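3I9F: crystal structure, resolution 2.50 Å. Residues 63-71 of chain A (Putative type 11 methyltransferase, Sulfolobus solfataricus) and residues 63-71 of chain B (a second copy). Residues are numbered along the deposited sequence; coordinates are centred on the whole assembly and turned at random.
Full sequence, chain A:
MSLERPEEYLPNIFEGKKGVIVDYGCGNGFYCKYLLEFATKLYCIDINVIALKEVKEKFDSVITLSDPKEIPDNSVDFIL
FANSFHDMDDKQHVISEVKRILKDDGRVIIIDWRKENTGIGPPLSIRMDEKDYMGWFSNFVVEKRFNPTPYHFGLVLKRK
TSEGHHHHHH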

ATOM      1  N   ILE A  63       0.143  -3.559  -6.306  1.00 41.91           N
ATOM      2  CA  ILE A  63       0.084  -2.461  -5.359  1.00 40.69           C
ATOM      3  C   ILE A  63       0.952  -1.321  -5.898  1.00 39.86           C
ATOM      4  O   ILE A  63       2.156  -1.449  -5.956  1.00 39.01           O
ATOM      5  N   THR A  64       0.336  -0.231  -6.339  1.00 39.26           N
ATOM      6  CA  THR A  64       1.088   0.924  -6.800  1.00 39.41           C
ATOM      7  C   THR A  64       1.423   1.914  -5.637  1.00 38.63           C
ATOM      8  O   THR A  64       0.614   2.179  -4.765  1.00 39.19           O
ATOM      9  N   LEU A  65       2.664   2.391  -5.632  1.00 37.42           N
ATOM     10  CA  LEU A  65       3.199   3.257  -4.622  1.00 35.93           C
ATOM     11  C   LEU A  65       4.044   4.367  -5.278  1.00 35.93           C
ATOM     12  O   LEU A  65       4.835   4.121  -6.196  1.00 35.37           O
ATOM     13  N   SER A  66       3.908   5.593  -4.806  1.00 35.64           N
ATOM     14  CA  SER A  66       4.863   6.653  -5.204  1.00 36.36           C
ATOM     15  C   SER A  66       6.240   6.483  -4.593  1.00 35.94           C
ATOM     16  O   SER A  66       7.143   7.192  -4.972  1.00 36.58           O
ATOM     17  N   ASP A  67       6.400   5.582  -3.634  1.00 35.76           N
ATOM     18  CA  ASP A  67       7.610   5.542  -2.799  1.00 35.49           C
ATOM     19  C   ASP A  67       7.515   4.257  -1.982  1.00 34.37           C
ATOM     20  O   ASP A  67       6.446   3.763  -1.713  1.00 33.94           O
ATOM     21  N   PRO A  68       8.635   3.715  -1.551  1.00 34.28           N
ATOM     22  CA  PRO A  68       8.570   2.420  -0.883  1.00 34.36           C
ATOM     23  C   PRO A  68       8.262   2.429   0.605  1.00 34.21           C
ATOM     24  O   PRO A  68       8.330   1.378   1.248  1.00 34.44           O
ATOM     25  N   LYS A  69       7.922   3.590   1.149  1.00 34.19           N
ATOM     26  CA  LYS A  69       7.684   3.757   2.578  1.00 33.44           C
ATOM     27  C   LYS A  69       6.716   2.760   3.181  1.00 33.17           C
ATOM     28  O   LYS A  69       6.940   2.233   4.238  1.00 33.68           O
ATOM     29  N   GLU A  70       5.621   2.507   2.515  1.00 34.05           N
ATOM     30  CA  GLU A  70       4.613   1.639   3.082  1.00 35.06           C
ATOM     31  C   GLU A  70       4.868   0.149   2.849  1.00 35.23           C
ATOM     32  O   GLU A  70       4.030  -0.663   3.236  1.00 36.12           O
ATOM     33  N   ILE A  71       6.008  -0.201   2.234  1.00 34.63           N
ATOM     34  CA  ILE A  71       6.416  -1.570   2.115  1.00 34.34           C
ATOM     35  C   ILE A  71       7.013  -1.978   3.452  1.00 35.07           C
ATOM     36  O   ILE A  71       7.923  -1.297   3.955  1.00 36.34           O
TER
ATOM     37  N   ILE B  63      -3.648  -4.953   3.215  1.00 39.65           N
ATOM     38  CA  ILE B  63      -2.656  -3.933   2.900  1.00 38.47           C
ATOM     39  C   ILE B  63      -2.608  -2.935   4.079  1.00 37.13           C
ATOM     40  O   ILE B  63      -3.537  -2.214   4.303  1.00 36.55           O
ATOM     41  N   THR B  64      -1.530  -2.960   4.840  1.00 36.58           N
ATOM     42  CA  THR B  64      -1.353  -2.096   6.020  1.00 36.40           C
ATOM     43  C   THR B  64      -0.686  -0.779   5.621  1.00 35.69           C
ATOM     44  O   THR B  64       0.304  -0.796   4.944  1.00 37.05           O
ATOM     45  N   LEU B  65      -1.250   0.352   6.043  1.00 34.40           N
ATOM     46  CA  LEU B  65      -0.730   1.650   5.717  1.00 33.32           C
ATOM     47  C   LEU B  65      -0.692   2.515   6.960  1.00 32.92           C
ATOM     48  O   LEU B  65      -1.608   2.461   7.779  1.00 31.86           O
ATOM     49  N   SER B  66       0.339   3.358   7.066  1.00 32.76           N
ATOM     50  CA  SER B  66       0.417   4.354   8.147  1.00 33.30           C
ATOM     51  C   SER B  66      -0.580   5.478   7.926  1.00 33.83           C
ATOM     52  O   SER B  66      -0.887   6.203   8.836  1.00 34.49           O
ATOM     53  N   ASP B  67      -1.144   5.558   6.728  1.00 34.14           N
ATOM     54  CA  ASP B  67      -1.842   6.717   6.276  1.00 35.20           C
ATOM     55  C   ASP B  67      -2.498   6.374   4.908  1.00 34.63           C
ATOM     56  O   ASP B  67      -2.028   5.506   4.201  1.00 34.51           O
ATOM     57  N   PRO B  68      -3.544   7.085   4.503  1.00 33.80           N
ATOM     58  CA  PRO B  68      -4.208   6.721   3.270  1.00 33.71           C
ATOM     59  C   PRO B  68      -3.616   7.285   1.968  1.00 33.78           C
ATOM     60  O   PRO B  68      -4.149   7.036   0.893  1.00 34.08           O
ATOM     61  N   LYS B  69      -2.494   7.966   2.033  1.00 33.89           N
ATOM     62  CA  LYS B  69      -1.901   8.556   0.847  1.00 34.27           C
ATOM     63  C   LYS B  69      -1.819   7.611  -0.389  1.00 34.60           C
ATOM     64  O   LYS B  69      -2.164   8.003  -1.486  1.00 33.79           O
ATOM     65  N   GLU B  70      -1.344   6.385  -0.219  1.00 35.12           N
ATOM     66  CA  GLU B  70      -1.041   5.544  -1.392  1.00 35.32           C
ATOM     67  C   GLU B  70      -2.261   4.804  -1.950  1.00 35.21           C
ATOM     68  O   GLU B  70      -2.160   4.110  -2.949  1.00 36.34           O
ATOM     69  N   ILE B  71      -3.411   4.976  -1.298  1.00 34.69           N
ATOM     70  CA  ILE B  71      -4.652   4.450  -1.777  1.00 33.60           C
ATOM     71  C   ILE B  71      -5.134   5.355  -2.903  1.00 34.41           C
ATOM     72  O   ILE B  71      -5.198   6.584  -2.740  1.00 34.28           O
TER

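The contact is built twice from one motif: a glutamate from each copy reaches across and accepts hydrogen bonds from the backbone N and the OG of the other copy's serine. E70(A) and E70(B) each give up 99 Å² to the other stretch, far more than any neighbour. Both point toward the partner with chi1 and chi2 in m, a folded shape that brings the carboxylate to the end of the opposing strand. There E70(B) OE1 accepts from S66(A) N at 2.9 Å, nearly straight at 171°, while E70(B) OE2 accepts from S66(A) OG at 2.6 Å. The second copy repeats this, S66(B) N to E70(A) OE1 at 3.0 Å and S66(B) OG to E70(A) OE2 at 2.6 Å. Each serine holds chi1 in p, so its hydroxyl and amide serve the two oxygens of one carboxylate.

The glutamate's aliphatic part is used as well: L65(A) CD2 lies 3.6 Å from E70(B) CB, and E70(A) CG lies 4.3 Å from E70(B) CG. I63(A) and I63(B), both m,t, add an apolar touch, I63(A) CG1 to I63(B) CD1 at 4.2 Å. Water 1 links T64(A) OG1 (3.0 Å) to E70(B) O (3.2 Å); water 2 instead donates to T64(B) O at 2.9 Å and, weakly, to E70(A) O at 3.3 Å.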

ATOM      1  CB  ILE A  63       0.614  -2.890  -4.015  1.00 40.94           C
ATOM      2  CG1 ILE A  63      -0.194  -4.098  -3.480  1.00 40.81           C
ATOM      3  CG2 ILE A  63       0.632  -1.673  -3.065  1.00 40.50           C
ATOM      4  CD1 ILE A  63       0.403  -4.776  -2.206  1.00 36.75           C
ATOM      5  CB  THR A  64       0.391   1.622  -7.972  1.00 39.95           C
ATOM      6  OG1 THR A  64      -0.874   2.140  -7.547  1.00 42.10           O
ATOM      7  CG2 THR A  64       0.183   0.653  -9.142  1.00 39.48           C
ATOM      8  CB  LEU A  65       4.083   2.439  -3.692  1.00 35.35           C
ATOM      9  CG  LEU A  65       3.383   1.365  -2.853  1.00 34.60           C
ATOM     10  CD1 LEU A  65       4.387   0.595  -2.089  1.00 30.89           C
ATOM     11  CD2 LEU A  65       2.335   1.945  -1.921  1.00 30.48           C
ATOM     12  CB  SER A  66       4.388   8.028  -4.754  1.00 36.44           C
ATOM     13  OG  SER A  66       4.449   8.092  -3.327  1.00 38.36           O
ATOM     14  CB  ASP A  67       7.604   6.786  -1.897  1.00 35.99           C
ATOM     15  CG  ASP A  67       8.835   6.931  -1.049  1.00 39.76           C
ATOM     16  OD1 ASP A  67       9.807   7.635  -1.503  1.00 48.53           O
ATOM     17  OD2 ASP A  67       8.840   6.380   0.079  1.00 41.42           O
ATOM     18  CB  PRO A  68       9.987   1.887  -1.099  1.00 34.73           C
ATOM     19  CG  PRO A  68      10.811   3.142  -1.115  1.00 34.85           C
ATOM     20  CD  PRO A  68      10.012   4.074  -1.912  1.00 33.90           C
ATOM     21  CB  LYS A  69       7.192   5.166   2.801  1.00 33.01           C
ATOM     22  CG  LYS A  69       6.788   5.542   4.221  1.00 34.09           C
ATOM     23  CD  LYS A  69       6.123   6.957   4.181  1.00 36.40           C
ATOM     24  CE  LYS A  69       5.422   7.348   5.516  1.00 39.40           C
ATOM     25  NZ  LYS A  69       6.281   7.150   6.762  1.00 36.14           N
ATOM     26  CB  GLU A  70       3.227   2.024   2.571  1.00 35.37           C
ATOM     27  CG  GLU A  70       2.805   3.491   2.935  1.00 36.09           C
ATOM     28  CD  GLU A  70       2.662   3.795   4.436  1.00 36.39           C
ATOM     29  OE1 GLU A  70       2.645   2.874   5.282  1.00 36.24           O
ATOM     30  OE2 GLU A  70       2.542   5.008   4.780  1.00 41.12           O
ATOM     31  CB  ILE A  71       7.436  -1.771   0.969  1.00 34.25           C
ATOM     32  CG1 ILE A  71       6.744  -1.573  -0.371  1.00 34.17           C
ATOM     33  CG2 ILE A  71       8.036  -3.160   1.009  1.00 30.83           C
ATOM     34  CD1 ILE A  71       7.681  -1.522  -1.541  1.00 33.60           C
TER
ATOM     35  CB  ILE B  63      -2.966  -3.243   1.587  1.00 38.15           C
ATOM     36  CG1 ILE B  63      -3.055  -4.272   0.447  1.00 36.33           C
ATOM     37  CG2 ILE B  63      -1.888  -2.176   1.306  1.00 37.08           C
ATOM     38  CD1 ILE B  63      -3.542  -3.666  -0.957  1.00 33.81           C
ATOM     39  CB  THR B  64      -0.480  -2.751   7.119  1.00 36.43           C
ATOM     40  OG1 THR B  64       0.767  -3.171   6.564  1.00 38.36           O
ATOM     41  CG2 THR B  64      -1.163  -3.949   7.746  1.00 35.02           C
ATOM     42  CB  LEU B  65      -1.600   2.325   4.670  1.00 32.54           C
ATOM     43  CG  LEU B  65      -1.747   1.656   3.308  1.00 32.36           C
ATOM     44  CD1 LEU B  65      -2.779   2.430   2.473  1.00 29.67           C
ATOM     45  CD2 LEU B  65      -0.399   1.525   2.528  1.00 31.09           C
ATOM     46  CB  SER B  66       1.825   4.956   8.249  1.00 33.05           C
ATOM     47  OG  SER B  66       2.101   5.824   7.159  1.00 34.84           O
ATOM     48  CB  ASP B  67      -0.749   7.777   6.093  1.00 36.02           C
ATOM     49  CG  ASP B  67      -1.260   9.039   5.546  1.00 39.51           C
ATOM     50  OD1 ASP B  67      -1.753   9.868   6.353  1.00 47.77           O
ATOM     51  OD2 ASP B  67      -1.201   9.197   4.318  1.00 45.56           O
ATOM     52  CB  PRO B  68      -5.618   7.238   3.486  1.00 33.63           C
ATOM     53  CG  PRO B  68      -5.405   8.461   4.274  1.00 35.08           C
ATOM     54  CD  PRO B  68      -4.313   8.068   5.253  1.00 34.14           C
ATOM     55  CB  LYS B  69      -0.518   9.103   1.209  1.00 34.03           C
ATOM     56  CG  LYS B  69       0.294   9.699   0.086  1.00 34.48           C
ATOM     57  CD  LYS B  69       1.719  10.015   0.636  1.00 38.26           C
ATOM     58  CE  LYS B  69       2.769  10.321  -0.447  1.00 38.68           C
ATOM     59  NZ  LYS B  69       2.267  11.271  -1.475  1.00 37.82           N
ATOM     60  CB  GLU B  70       0.084   4.584  -1.069  1.00 34.99           C
ATOM     61  CG  GLU B  70       1.423   5.270  -0.712  1.00 36.32           C
ATOM     62  CD  GLU B  70       2.036   6.137  -1.851  1.00 36.94           C
ATOM     63  OE1 GLU B  70       1.657   5.944  -3.027  1.00 37.96           O
ATOM     64  OE2 GLU B  70       2.900   7.012  -1.565  1.00 35.89           O
ATOM     65  CB  ILE B  71      -5.749   4.415  -0.723  1.00 33.13           C
ATOM     66  CG1 ILE B  71      -5.339   3.581   0.501  1.00 31.56           C
ATOM     67  CG2 ILE B  71      -6.995   3.850  -1.340  1.00 31.18           C
ATOM     68  CD1 ILE B  71      -6.406   3.503   1.628  1.00 27.40           C
TER
HETATM   69  O   HOH W   1      -1.356   4.676  -6.009  1.00 47.72           O
HETATM   70  O   HOH W   2       2.813  -0.956   6.319  1.00 46.49           O